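Local coordinates for Alp7A (Bacillus subtilis, PDB 5EC0), which is an actin-like, ADP-binding protein that probably assembles into cytoskeletal filaments serving plasmid segregation in its bacterial host, at residues Val8-Ser13 with Ser149-Thr154; Met16-Gly21 with Gly368-Ser373; Tyr22-Pro27 with Leu102-Tyr107; Ile96-Phe101 with Gly153-Lys158. All blocks are in the same frame, centred on the assembly; numbering follows the deposited sequence.

Interaction 1: residues Val8-Ser13 with Ser149-Thr154. With ADP (adenosine-5'-diphosphate), chain D.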
loop_
_atom_site.group_PDB
_atom_site.type_symbol
_atom_site.label_atom_id
_atom_site.label_comp_id
_atom_site.label_asym_id
_atom_site.label_seq_id
_atom_site.Cartn_x
_atom_site.Cartn_y
_atom_site.Cartn_z
ATOM N N VAL A 8 -1.536 -1.833 8.465
ATOM C CA VAL A 8 -0.794 -0.777 7.770
ATOM C C VAL A 8 -0.058 -1.357 6.579
ATOM O O VAL A 8 0.610 -2.386 6.700
ATOM C CB VAL A 8 0.217 -0.078 8.718
ATOM C CG1 VAL A 8 1.107 0.844 7.969
ATOM C CG2 VAL A 8 -0.528 0.687 9.817
ATOM N N ASP A 9 -0.235 -0.704 5.431
ATOM C CA ASP A 9 0.529 -0.946 4.217
ATOM C C ASP A 9 1.487 0.239 4.048
ATOM O O ASP A 9 1.053 1.333 3.682
ATOM C CB ASP A 9 -0.410 -1.073 3.005
ATOM C CG ASP A 9 0.307 -1.515 1.723
ATOM O OD1 ASP A 9 1.532 -1.309 1.578
ATOM O OD2 ASP A 9 -0.381 -2.070 0.838
ATOM N N PHE A 10 2.771 0.051 4.355
ATOM C CA PHE A 10 3.753 1.105 4.091
ATOM C C PHE A 10 4.173 1.060 2.618
ATOM O O PHE A 10 5.227 0.516 2.282
ATOM C CB PHE A 10 4.990 0.963 4.988
ATOM C CG PHE A 10 4.719 1.142 6.449
ATOM C CD1 PHE A 10 4.415 2.398 6.962
ATOM C CD2 PHE A 10 4.802 0.061 7.323
ATOM C CE1 PHE A 10 4.175 2.571 8.310
ATOM C CE2 PHE A 10 4.559 0.226 8.674
ATOM C CZ PHE A 10 4.245 1.482 9.170
ATOM N N GLY A 11 3.342 1.600 1.733
ATOM C CA GLY A 11 3.662 1.592 0.317
ATOM C C GLY A 11 4.769 2.569 -0.025
ATOM O O GLY A 11 5.188 3.366 0.812
ATOM N N ASN A 12 5.257 2.499 -1.259
ATOM C CA ASN A 12 6.250 3.446 -1.739
ATOM C C ASN A 12 5.570 4.745 -2.164
ATOM O O ASN A 12 6.176 5.811 -2.123
ATOM C CB ASN A 12 7.049 2.862 -2.909
ATOM C CG ASN A 12 7.600 1.467 -2.618
ATOM O OD1 ASN A 12 8.138 1.206 -1.542
ATOM N ND2 ASN A 12 7.475 0.567 -3.589
ATOM N N SER A 13 4.306 4.639 -2.572
ATOM C CA SER A 13 3.549 5.777 -3.082
ATOM C C SER A 13 2.626 6.348 -2.009
ATOM O O SER A 13 2.593 7.558 -1.776
ATOM C CB SER A 13 2.736 5.369 -4.309
ATOM O OG SER A 13 1.870 6.408 -4.727
ATOM N N SER A 149 8.486 -5.866 16.038
ATOM C CA SER A 149 9.019 -5.338 17.290
ATOM C C SER A 149 9.171 -3.824 17.287
ATOM O O SER A 149 9.184 -3.188 18.338
ATOM C CB SER A 149 10.373 -5.980 17.589
ATOM O OG SER A 149 10.213 -7.371 17.779
ATOM N N LYS A 150 9.297 -3.254 16.096
ATOM C CA LYS A 150 9.463 -1.820 15.946
ATOM C C LYS A 150 8.222 -1.080 16.433
ATOM O O LYS A 150 8.280 0.090 16.799
ATOM C CB LYS A 150 9.744 -1.468 14.484
ATOM C CG LYS A 150 10.897 -0.518 14.283
ATOM C CD LYS A 150 10.889 0.041 12.875
ATOM C CE LYS A 150 11.659 1.356 12.801
ATOM N NZ LYS A 150 11.305 2.062 11.546
ATOM N N PHE A 151 7.095 -1.772 16.436
ATOM C CA PHE A 151 5.833 -1.118 16.721
ATOM C C PHE A 151 5.257 -1.550 18.068
ATOM O O PHE A 151 4.575 -0.758 18.722
ATOM C CB PHE A 151 4.862 -1.369 15.572
ATOM C CG PHE A 151 5.326 -0.774 14.280
ATOM C CD1 PHE A 151 6.113 -1.515 13.402
ATOM C CD2 PHE A 151 5.036 0.552 13.970
ATOM C CE1 PHE A 151 6.572 -0.960 12.226
ATOM C CE2 PHE A 151 5.500 1.120 12.804
ATOM C CZ PHE A 151 6.272 0.362 11.923
ATOM N N LEU A 152 5.561 -2.784 18.484
ATOM C CA LEU A 152 5.187 -3.286 19.811
ATOM C C LEU A 152 5.617 -2.339 20.944
ATOM O O LEU A 152 6.698 -1.737 20.900
ATOM C CB LEU A 152 5.806 -4.676 20.050
ATOM C CG LEU A 152 5.224 -5.524 21.181
ATOM C CD1 LEU A 152 3.742 -5.773 20.912
ATOM C CD2 LEU A 152 5.968 -6.859 21.338
ATOM N N GLY A 153 4.772 -2.215 21.964
ATOM C CA GLY A 153 5.111 -1.414 23.130
ATOM C C GLY A 153 4.585 0.016 23.123
ATOM O O GLY A 153 3.654 0.372 22.375
ATOM N N THR A 154 5.216 0.836 23.957
ATOM C CA THR A 154 4.774 2.186 24.262
ATOM C C THR A 154 5.578 3.246 23.504
ATOM O O THR A 154 6.807 3.237 23.523
ATOM C CB THR A 154 4.897 2.451 25.767
ATOM O OG1 THR A 154 4.161 1.452 26.481
ATOM C CG2 THR A 154 4.374 3.852 26.124
HETATM P PB ADP D . 3.958 1.287 -4.691
HETATM O O1B ADP D . 3.618 1.075 -3.221
HETATM O O2B ADP D . 5.242 0.640 -5.180
HETATM O O3B ADP D . 3.833 2.703 -5.203
HETATM P PA ADP D . 1.183 0.726 -5.305
HETATM O O1A ADP D . 0.879 1.661 -4.156
HETATM O O2A ADP D . 0.471 -0.611 -5.407
HETATM O O3A ADP D . 2.780 0.486 -5.464
HETATM O "O5'" ADP D . 0.935 1.503 -6.677
HETATM C "C5'" ADP D . 1.025 2.918 -6.782
HETATM C "C4'" ADP D . 0.361 3.232 -8.107
HETATM O "O4'" ADP D . -1.046 3.093 -7.939
HETATM C "C3'" ADP D . 0.571 4.651 -8.599
HETATM O "O3'" ADP D . 1.621 4.695 -9.565
HETATM C "C2'" ADP D . -0.744 5.020 -9.256
HETATM O "O2'" ADP D . -0.528 5.080 -10.666
HETATM C "C1'" ADP D . -1.695 3.873 -8.934
HETATM N N9 ADP D . -3.017 4.298 -8.419
HETATM C C8 ADP D . -4.180 3.792 -8.884
HETATM N N7 ADP D . -5.239 4.339 -8.246
HETATM C C5 ADP D . -4.751 5.202 -7.341
HETATM C C6 ADP D . -5.368 6.101 -6.347
HETATM N N6 ADP D . -6.724 6.145 -6.229
HETATM N N1 ADP D . -4.540 6.846 -5.583
HETATM C C2 ADP D . -3.197 6.783 -5.733
HETATM N N3 ADP D . -2.553 5.985 -6.622
HETATM C C4 ADP D . -3.281 5.182 -7.451
#
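Phe10 and Phe151 come from opposite directions, with CZ of Phe10 3.6 Å from CZ of Phe151. The ring planes are only 22° apart, yet the centroids stand 5.7 Å from one another, so the rings are slid apart with little overlap and the contact is an apolar touch between the two CZ atoms, each lying obliquely to the other ring. A chi1 of -65° puts Phe10 CG beside the backbone N and sends the ring toward Phe151, and Val8 CG1 covers one of its faces 3.3 Å above the centre. Phe151 also stacks on Phe125 and meets Phe101 edge-to-face.

At the other end of residues 8-13 the chain turns to ADP. Asn12 grips the beta phosphate twice: its backbone N gives a hydrogen bond of 2.9 Å to O1B, and its side-chain ND2 one of 2.7 Å to O2B, more bent at 135°. An alanine here would keep the backbone bond but is likely to leave O2B without its amide partner. A strand that runs from the hydrophobic core into a phosphate-binding turn, as residues 8-13 do, is characteristic of the first phosphate loop in the actin ATPase clan.

Interaction 2: residues Met16-Gly21 with Gly368-Ser373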
loop_
_atom_site.group_PDB
_atom_site.type_symbol
_atom_site.label_atom_id
_atom_site.label_comp_id
_atom_site.label_asym_id
_atom_site.label_seq_id
_atom_site.Cartn_x
_atom_site.Cartn_y
_atom_site.Cartn_z
ATOM N N MET A 16 -1.064 3.441 3.692
ATOM C CA MET A 16 -2.498 3.166 3.777
ATOM C C MET A 16 -2.750 2.349 5.010
ATOM O O MET A 16 -1.927 1.490 5.372
ATOM C CB MET A 16 -3.004 2.430 2.527
ATOM C CG MET A 16 -2.428 2.947 1.195
ATOM S SD MET A 16 -3.082 2.029 -0.196
ATOM C CE MET A 16 -2.561 0.387 0.260
ATOM N N ASN A 17 -3.878 2.581 5.670
ATOM C CA ASN A 17 -4.053 1.806 6.872
ATOM C C ASN A 17 -5.563 1.606 7.107
ATOM O O ASN A 17 -6.387 2.441 6.726
ATOM C CB ASN A 17 -3.362 2.529 8.051
ATOM C CG ASN A 17 -4.076 3.807 8.447
ATOM O OD1 ASN A 17 -5.185 3.764 8.981
ATOM N ND2 ASN A 17 -3.638 4.891 7.871
ATOM N N LEU A 18 -5.930 0.525 7.770
ATOM C CA LEU A 18 -7.293 0.399 8.251
ATOM C C LEU A 18 -7.286 0.383 9.772
ATOM O O LEU A 18 -6.585 -0.424 10.401
ATOM C CB LEU A 18 -7.952 -0.876 7.715
ATOM C CG LEU A 18 -8.273 -1.052 6.235
ATOM C CD1 LEU A 18 -8.453 -2.549 5.913
ATOM C CD2 LEU A 18 -9.546 -0.294 5.933
ATOM N N ILE A 19 -8.057 1.278 10.365
ATOM C CA ILE A 19 -8.142 1.356 11.815
ATOM C C ILE A 19 -9.569 1.089 12.222
ATOM O O ILE A 19 -10.451 1.885 11.927
ATOM C CB ILE A 19 -7.693 2.727 12.338
ATOM C CG1 ILE A 19 -6.276 3.037 11.836
ATOM C CG2 ILE A 19 -7.742 2.749 13.835
ATOM C CD1 ILE A 19 -5.822 4.451 12.101
ATOM N N ASP A 20 -9.766 -0.033 12.914
ATOM C CA ASP A 20 -11.087 -0.603 13.201
ATOM C C ASP A 20 -12.012 -0.504 11.995
ATOM O O ASP A 20 -13.153 -0.074 12.119
ATOM C CB ASP A 20 -11.724 0.069 14.424
ATOM C CG ASP A 20 -11.044 -0.327 15.733
ATOM O OD1 ASP A 20 -10.437 -1.420 15.780
ATOM O OD2 ASP A 20 -11.116 0.455 16.714
ATOM N N GLY A 21 -11.501 -0.894 10.825
ATOM C CA GLY A 21 -12.287 -0.899 9.601
ATOM C C GLY A 21 -12.386 0.451 8.915
ATOM O O GLY A 21 -13.005 0.576 7.861
ATOM N N GLY A 368 -5.978 -8.131 2.817
ATOM C CA GLY A 368 -5.470 -9.405 3.281
ATOM C C GLY A 368 -5.077 -9.304 4.740
ATOM O O GLY A 368 -5.364 -10.201 5.526
ATOM N N LEU A 369 -4.428 -8.203 5.113
ATOM C CA LEU A 369 -4.154 -7.963 6.524
ATOM C C LEU A 369 -5.463 -7.879 7.304
ATOM O O LEU A 369 -5.578 -8.435 8.393
ATOM C CB LEU A 369 -3.354 -6.680 6.736
ATOM C CG LEU A 369 -1.890 -6.648 6.298
ATOM C CD1 LEU A 369 -1.188 -5.359 6.761
ATOM C CD2 LEU A 369 -1.121 -7.911 6.775
ATOM N N GLU A 370 -6.444 -7.166 6.759
ATOM C CA GLU A 370 -7.698 -6.982 7.476
ATOM C C GLU A 370 -8.352 -8.349 7.801
ATOM O O GLU A 370 -8.764 -8.603 8.932
ATOM C CB GLU A 370 -8.646 -6.087 6.668
ATOM C CG GLU A 370 -10.002 -5.832 7.334
ATOM C CD GLU A 370 -9.916 -5.013 8.628
ATOM O OE1 GLU A 370 -8.902 -4.315 8.838
ATOM O OE2 GLU A 370 -10.872 -5.070 9.435
ATOM N N VAL A 371 -8.412 -9.226 6.805
ATOM C CA VAL A 371 -8.925 -10.582 6.983
ATOM C C VAL A 371 -8.162 -11.319 8.085
ATOM O O VAL A 371 -8.766 -11.966 8.944
ATOM C CB VAL A 371 -8.825 -11.403 5.662
ATOM C CG1 VAL A 371 -8.923 -12.936 5.932
ATOM C CG2 VAL A 371 -9.865 -10.963 4.646
ATOM N N LEU A 372 -6.832 -11.230 8.068
ATOM C CA LEU A 372 -6.056 -11.914 9.097
ATOM C C LEU A 372 -6.339 -11.327 10.482
ATOM O O LEU A 372 -6.355 -12.048 11.469
ATOM C CB LEU A 372 -4.566 -11.866 8.779
ATOM C CG LEU A 372 -4.180 -12.816 7.635
ATOM C CD1 LEU A 372 -2.674 -12.822 7.396
ATOM C CD2 LEU A 372 -4.711 -14.257 7.901
ATOM N N SER A 373 -6.586 -10.027 10.558
ATOM C CA SER A 373 -6.786 -9.407 11.864
ATOM C C SER A 373 -8.167 -9.777 12.411
ATOM O O SER A 373 -8.317 -9.909 13.613
ATOM C CB SER A 373 -6.595 -7.879 11.793
ATOM O OG SER A 373 -7.640 -7.258 11.070
HETATM O O HOH W 1 -8.956 -2.397 10.776
#
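Leu18 lays its CD1 methyl against the bent chain of Glu370, 3.4 Å from OE1 and 3.6 Å from CB of that glutamate. The two side chains cross at about a right angle, and the methyl touches CG and CD as well. The shape of Glu370 explains this: CG leaves the helix anti to the backbone N (chi1 180°), and a bend at chi2 of 66° then folds the carboxylate over the methyl.

A water forms the polar half of the contact. It donates to Glu370 OE1 at 2.7 Å and accepts from Gly21 N at 3.0 Å, while its bond to Leu18 O is weak; acceptors around it outnumber its protons, so its donations need not all hold at once. Gly21 has a phi of 82°, a positive value that favours glycine at this turn.

In the next shell, Glu370 OE2 forms salt bridges with Arg5 and Arg374, and OE1 accepts from Asn7 ND2. Ser373 OG, which donates to Glu370 O at 2.8 Å, is also bonded to Asn7 ND2. An alanine in place of Glu370 would probably leave both arginines without their carboxylate and the water without its acceptor on residues 368-373. A buried acid paired with two arginines is probably ionised, its Arg5 bridge tying the helix to strand 2-10, while the leucine methyl and the water make the link to strand 14-19.

Interaction 3: residues Tyr22-Pro27 with Leu102-Tyr107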
loop_
_atom_site.group_PDB
_atom_site.type_symbol
_atom_site.label_atom_id
_atom_site.label_comp_id
_atom_site.label_asym_id
_atom_site.label_seq_id
_atom_site.Cartn_x
_atom_site.Cartn_y
_atom_site.Cartn_z
ATOM N N TYR A 22 -11.773 1.469 9.503
ATOM C CA TYR A 22 -11.787 2.784 8.888
ATOM C C TYR A 22 -10.543 3.010 8.031
ATOM O O TYR A 22 -9.397 2.930 8.513
ATOM C CB TYR A 22 -11.904 3.871 9.957
ATOM C CG TYR A 22 -11.964 5.280 9.405
ATOM C CD1 TYR A 22 -13.135 5.791 8.864
ATOM C CD2 TYR A 22 -10.842 6.097 9.421
ATOM C CE1 TYR A 22 -13.185 7.092 8.356
ATOM C CE2 TYR A 22 -10.884 7.391 8.925
ATOM C CZ TYR A 22 -12.054 7.882 8.394
ATOM O OH TYR A 22 -12.076 9.165 7.902
ATOM N N PHE A 23 -10.784 3.318 6.761
ATOM C CA PHE A 23 -9.717 3.577 5.798
ATOM C C PHE A 23 -9.323 5.060 5.639
ATOM O O PHE A 23 -10.179 5.944 5.542
ATOM C CB PHE A 23 -10.114 3.022 4.423
ATOM C CG PHE A 23 -9.105 3.305 3.342
ATOM C CD1 PHE A 23 -8.006 2.465 3.165
ATOM C CD2 PHE A 23 -9.246 4.416 2.507
ATOM C CE1 PHE A 23 -7.056 2.722 2.177
ATOM C CE2 PHE A 23 -8.300 4.689 1.518
ATOM C CZ PHE A 23 -7.203 3.838 1.349
ATOM N N PHE A 24 -8.017 5.318 5.620
ATOM C CA PHE A 24 -7.481 6.567 5.082
ATOM C C PHE A 24 -6.038 6.314 4.674
ATOM O O PHE A 24 -5.450 5.299 5.050
ATOM C CB PHE A 24 -7.583 7.742 6.085
ATOM C CG PHE A 24 -6.706 7.597 7.299
ATOM C CD1 PHE A 24 -5.377 8.005 7.267
ATOM C CD2 PHE A 24 -7.213 7.076 8.483
ATOM C CE1 PHE A 24 -4.564 7.883 8.391
ATOM C CE2 PHE A 24 -6.406 6.968 9.617
ATOM C CZ PHE A 24 -5.076 7.372 9.566
ATOM N N GLU A 25 -5.487 7.228 3.888
ATOM C CA GLU A 25 -4.134 7.097 3.380
ATOM C C GLU A 25 -3.447 8.460 3.328
ATOM O O GLU A 25 -4.101 9.495 3.358
ATOM C CB GLU A 25 -4.133 6.440 1.997
ATOM C CG GLU A 25 -5.123 7.019 1.006
ATOM C CD GLU A 25 -5.028 6.361 -0.371
ATOM O OE1 GLU A 25 -4.022 5.681 -0.631
ATOM O OE2 GLU A 25 -5.954 6.521 -1.201
ATOM N N LEU A 26 -2.124 8.434 3.265
ATOM C CA LEU A 26 -1.285 9.621 3.335
ATOM C C LEU A 26 -0.182 9.455 2.335
ATOM O O LEU A 26 0.286 8.334 2.129
ATOM C CB LEU A 26 -0.654 9.799 4.728
ATOM C CG LEU A 26 -1.488 9.879 6.006
ATOM C CD1 LEU A 26 -0.585 9.759 7.233
ATOM C CD2 LEU A 26 -2.257 11.185 6.030
ATOM N N PRO A 27 0.263 10.562 1.728
ATOM C CA PRO A 27 1.492 10.528 0.932
ATOM C C PRO A 27 2.643 10.005 1.783
ATOM O O PRO A 27 2.664 10.278 2.983
ATOM C CB PRO A 27 1.705 11.992 0.541
ATOM C CG PRO A 27 0.343 12.596 0.595
ATOM C CD PRO A 27 -0.400 11.877 1.684
ATOM N N LEU A 102 3.036 6.968 13.665
ATOM C CA LEU A 102 2.725 7.792 14.838
ATOM C C LEU A 102 1.801 8.947 14.486
ATOM O O LEU A 102 0.818 9.218 15.188
ATOM C CB LEU A 102 4.003 8.338 15.471
ATOM C CG LEU A 102 4.971 7.372 16.141
ATOM C CD1 LEU A 102 6.214 8.128 16.635
ATOM C CD2 LEU A 102 4.288 6.622 17.294
ATOM N N ALA A 103 2.137 9.628 13.396
ATOM C CA ALA A 103 1.336 10.735 12.878
ATOM C C ALA A 103 -0.048 10.255 12.424
ATOM O O ALA A 103 -1.060 10.905 12.697
ATOM C CB ALA A 103 2.072 11.431 11.726
ATOM N N ALA A 104 -0.083 9.115 11.737
ATOM C CA ALA A 104 -1.348 8.510 11.326
ATOM C C ALA A 104 -2.245 8.237 12.532
ATOM O O ALA A 104 -3.412 8.622 12.540
ATOM C CB ALA A 104 -1.104 7.208 10.533
ATOM N N THR A 105 -1.689 7.572 13.542
ATOM C CA THR A 105 -2.445 7.239 14.740
ATOM C C THR A 105 -2.948 8.523 15.450
ATOM O O THR A 105 -4.072 8.566 15.940
ATOM C CB THR A 105 -1.593 6.408 15.721
ATOM O OG1 THR A 105 -1.071 5.244 15.060
ATOM C CG2 THR A 105 -2.426 5.995 16.932
ATOM N N ALA A 106 -2.107 9.553 15.509
ATOM C CA ALA A 106 -2.480 10.804 16.159
ATOM C C ALA A 106 -3.593 11.494 15.374
ATOM O O ALA A 106 -4.505 12.102 15.953
ATOM C CB ALA A 106 -1.277 11.718 16.296
ATOM N N TYR A 107 -3.521 11.380 14.052
ATOM C CA TYR A 107 -4.563 11.919 13.193
ATOM C C TYR A 107 -5.909 11.243 13.451
ATOM O O TYR A 107 -6.946 11.904 13.587
ATOM C CB TYR A 107 -4.192 11.761 11.726
ATOM C CG TYR A 107 -5.369 12.038 10.827
ATOM C CD1 TYR A 107 -5.930 13.309 10.761
ATOM C CD2 TYR A 107 -5.939 11.025 10.067
ATOM C CE1 TYR A 107 -7.016 13.571 9.947
ATOM C CE2 TYR A 107 -7.024 11.277 9.250
ATOM C CZ TYR A 107 -7.555 12.557 9.199
ATOM O OH TYR A 107 -8.634 12.805 8.395
HETATM O O HOH W 2 -9.655 10.709 7.092
#
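Phe24, Tyr107 and Ala104 bury the most surface here, and Phe24 touches both of the others. Tyr107 sets its edge against the face of Phe24 in a T-shaped pair: the planes are at 80°, the centroids 5.1 Å apart, and Tyr107 CD2 comes within 3.8 Å of Phe24 CZ, offset toward the rim of the phenylalanine ring. Phe24 is placed for this by a chi1 of 67°, which holds CG between the backbone N and the carbonyl carbon. The same CZ of Phe24 lies 3.6 Å from the carbonyl O of Ala104, approached obliquely, and 4.1 Å from the Ala104 CB methyl.

That methyl serves a second strand residue, Leu26, whose CD1 rests 4.2 Å away from Ala104 CB. The axes of strand 22-27 and helix 102-107 approach to 10.3 Å, with 137° between their directions. A polar link lies beyond the aromatic pair, where one water is hydrogen-bonded to Tyr22 OH at 3.0 Å and to Tyr107 OH at 2.7 Å. Ile19 and Asn17 of strand 14-19 also touch Phe24, and Lys112 makes a cation-pi contact with Tyr22.

Three successive antiparallel strands, 2-10, 14-19 and 22-33, come before helix 95-112, which packs on their sheet and leads into strand 119-129. This is the topology of the RNase H-like fold found throughout the actin ATPase clan.

Interaction 4: residues Ile96-Phe101 with Gly153-Lys158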
loop_
_atom_site.group_PDB
_atom_site.type_symbol
_atom_site.label_atom_id
_atom_site.label_comp_id
_atom_site.label_asym_id
_atom_site.label_seq_id
_atom_site.Cartn_x
_atom_site.Cartn_y
_atom_site.Cartn_z
ATOM N N ILE A 96 11.292 6.398 8.885
ATOM C CA ILE A 96 10.163 6.912 8.112
ATOM C C ILE A 96 8.828 6.150 8.319
ATOM O O ILE A 96 7.801 6.792 8.563
ATOM C CB ILE A 96 10.515 6.961 6.604
ATOM C CG1 ILE A 96 11.544 8.059 6.349
ATOM C CG2 ILE A 96 9.264 7.188 5.735
ATOM C CD1 ILE A 96 12.012 8.119 4.904
ATOM N N PRO A 97 8.824 4.803 8.229
ATOM C CA PRO A 97 7.541 4.133 8.509
ATOM C C PRO A 97 7.046 4.365 9.933
ATOM O O PRO A 97 5.851 4.590 10.166
ATOM C CB PRO A 97 7.854 2.638 8.301
ATOM C CG PRO A 97 9.089 2.603 7.493
ATOM C CD PRO A 97 9.873 3.837 7.846
ATOM N N TYR A 98 7.970 4.296 10.880
ATOM C CA TYR A 98 7.638 4.483 12.283
ATOM C C TYR A 98 7.028 5.880 12.540
ATOM O O TYR A 98 6.001 6.005 13.220
ATOM C CB TYR A 98 8.890 4.267 13.130
ATOM C CG TYR A 98 8.726 4.595 14.593
ATOM C CD1 TYR A 98 7.983 3.770 15.433
ATOM C CD2 TYR A 98 9.347 5.713 15.144
ATOM C CE1 TYR A 98 7.830 4.068 16.771
ATOM C CE2 TYR A 98 9.208 6.012 16.489
ATOM C CZ TYR A 98 8.447 5.186 17.294
ATOM O OH TYR A 98 8.308 5.483 18.629
ATOM N N VAL A 99 7.653 6.918 11.991
ATOM C CA VAL A 99 7.139 8.281 12.155
ATOM C C VAL A 99 5.776 8.432 11.462
ATOM O O VAL A 99 4.847 9.021 12.013
ATOM C CB VAL A 99 8.147 9.313 11.618
ATOM C CG1 VAL A 99 7.515 10.707 11.472
ATOM C CG2 VAL A 99 9.377 9.357 12.539
ATOM N N THR A 100 5.632 7.873 10.265
ATOM C CA THR A 100 4.338 7.944 9.597
ATOM C C THR A 100 3.233 7.275 10.434
ATOM O O THR A 100 2.145 7.831 10.591
ATOM C CB THR A 100 4.396 7.309 8.208
ATOM O OG1 THR A 100 5.540 7.815 7.512
ATOM C CG2 THR A 100 3.150 7.668 7.414
ATOM N N PHE A 101 3.527 6.105 11.000
ATOM C CA PHE A 101 2.569 5.404 11.852
ATOM C C PHE A 101 2.098 6.273 13.029
ATOM O O PHE A 101 0.905 6.317 13.340
ATOM C CB PHE A 101 3.190 4.089 12.350
ATOM C CG PHE A 101 2.709 3.647 13.700
ATOM C CD1 PHE A 101 1.470 3.040 13.853
ATOM C CD2 PHE A 101 3.527 3.800 14.827
ATOM C CE1 PHE A 101 1.035 2.604 15.117
ATOM C CE2 PHE A 101 3.106 3.363 16.092
ATOM C CZ PHE A 101 1.864 2.773 16.237
ATOM N N GLY A 153 4.772 -2.215 21.964
ATOM C CA GLY A 153 5.111 -1.414 23.130
ATOM C C GLY A 153 4.585 0.016 23.123
ATOM O O GLY A 153 3.654 0.372 22.375
ATOM N N THR A 154 5.216 0.836 23.957
ATOM C CA THR A 154 4.774 2.186 24.262
ATOM C C THR A 154 5.578 3.246 23.504
ATOM O O THR A 154 6.807 3.237 23.523
ATOM C CB THR A 154 4.897 2.451 25.767
ATOM O OG1 THR A 154 4.161 1.452 26.481
ATOM C CG2 THR A 154 4.374 3.852 26.124
ATOM N N HIS A 155 4.875 4.147 22.836
ATOM C CA HIS A 155 5.516 5.238 22.111
ATOM C C HIS A 155 4.857 6.556 22.438
ATOM O O HIS A 155 3.695 6.593 22.837
ATOM C CB HIS A 155 5.443 5.005 20.606
ATOM C CG HIS A 155 5.690 3.582 20.211
ATOM N ND1 HIS A 155 6.951 3.029 20.186
ATOM C CD2 HIS A 155 4.838 2.609 19.823
ATOM C CE1 HIS A 155 6.863 1.766 19.800
ATOM N NE2 HIS A 155 5.591 1.490 19.569
ATOM N N GLN A 156 5.585 7.646 22.250
ATOM C CA GLN A 156 4.950 8.952 22.335
ATOM C C GLN A 156 5.165 9.777 21.093
ATOM O O GLN A 156 6.203 9.682 20.436
ATOM C CB GLN A 156 5.460 9.720 23.537
ATOM C CG GLN A 156 5.187 9.030 24.832
ATOM C CD GLN A 156 5.581 9.888 25.990
ATOM O OE1 GLN A 156 6.769 10.065 26.267
ATOM N NE2 GLN A 156 4.590 10.460 26.663
ATOM N N VAL A 157 4.172 10.594 20.776
ATOM C CA VAL A 157 4.321 11.560 19.711
ATOM C C VAL A 157 3.604 12.853 20.102
ATOM O O VAL A 157 2.553 12.815 20.758
ATOM C CB VAL A 157 3.786 11.003 18.369
ATOM C CG1 VAL A 157 2.319 10.601 18.491
ATOM C CG2 VAL A 157 3.999 12.016 17.229
ATOM N N LYS A 158 4.191 13.991 19.732
ATOM C CA LYS A 158 3.551 15.299 19.901
ATOM C C LYS A 158 2.966 15.772 18.588
ATOM O O LYS A 158 3.613 15.674 17.558
ATOM C CB LYS A 158 4.545 16.349 20.417
ATOM C CG LYS A 158 5.049 16.074 21.833
ATOM C CD LYS A 158 6.145 17.036 22.252
ATOM C CE LYS A 158 6.458 16.863 23.737
ATOM N NZ LYS A 158 7.455 17.846 24.269
#
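Tyr98 and His155 carry this contact, which fastens helix 95-112 to strand 153-159 of the large mixed sheet in an actin-like fold.

The aromatic part is a T-shaped pair. The edge of Tyr98 points at the face of His155, with planes at 75°, centroids 5.3 Å apart and Tyr98 CE1 3.6 Å above the imidazole plane of His155, toward its rim. Tyr98 CG is anti to the backbone N (chi1 173°), which carries the ring out to the imidazole. The opposite face of the imidazole is covered by the backbone of Gly153. Phe101, one helical turn along, adds a longer contact: its CE2 lies 4.2 Å from CD2 of His155, and the two side chains run at about a right angle. The Phe101 ring also meets Phe125 with the planes steeply inclined.

The polar part centres on the imidazole. Tyr98 OH sits 3.2 Å from ND1 of His155 and 3.5 Å from CB of the same residue, near enough for the hydroxyl to pack on the root of the histidine. The other ring nitrogen, NE2, donates to the carbonyl O of Phe151, and this bond probably helps hold the rotation of the ring that Tyr98 approaches.

Within the helix, Ile96 O receives two donors from opposite faces of its carbonyl plane: Thr100 N at 3.0 Å and the hydroxyl Thr100 OG1 at 2.7 Å.

Overall arrangement
All four contacts reach the same large mixed sheet. Interactions 1 and 2 join through neighbouring strands, with a probable hydrogen bond of 2.8 Å from Asp9 N to Met16 O, and interactions 2 and 3 through another of 3.2 Å from Asn17 N to Phe24 O. Interactions 3 and 4 use successive turns of helix 95-112 and touch where Leu102 CD2 meets His155 CB at 3.9 Å. Interactions 1 and 4, with centres about 9 Å apart, share Gly153 and Thr154 and pack Lys150 NZ 3.6 Å from Tyr98 CB. Interaction 1 alone holds ADP-pocket residues; in interaction 3 the Leu26 side chain lies about 11 Å from the nucleotide.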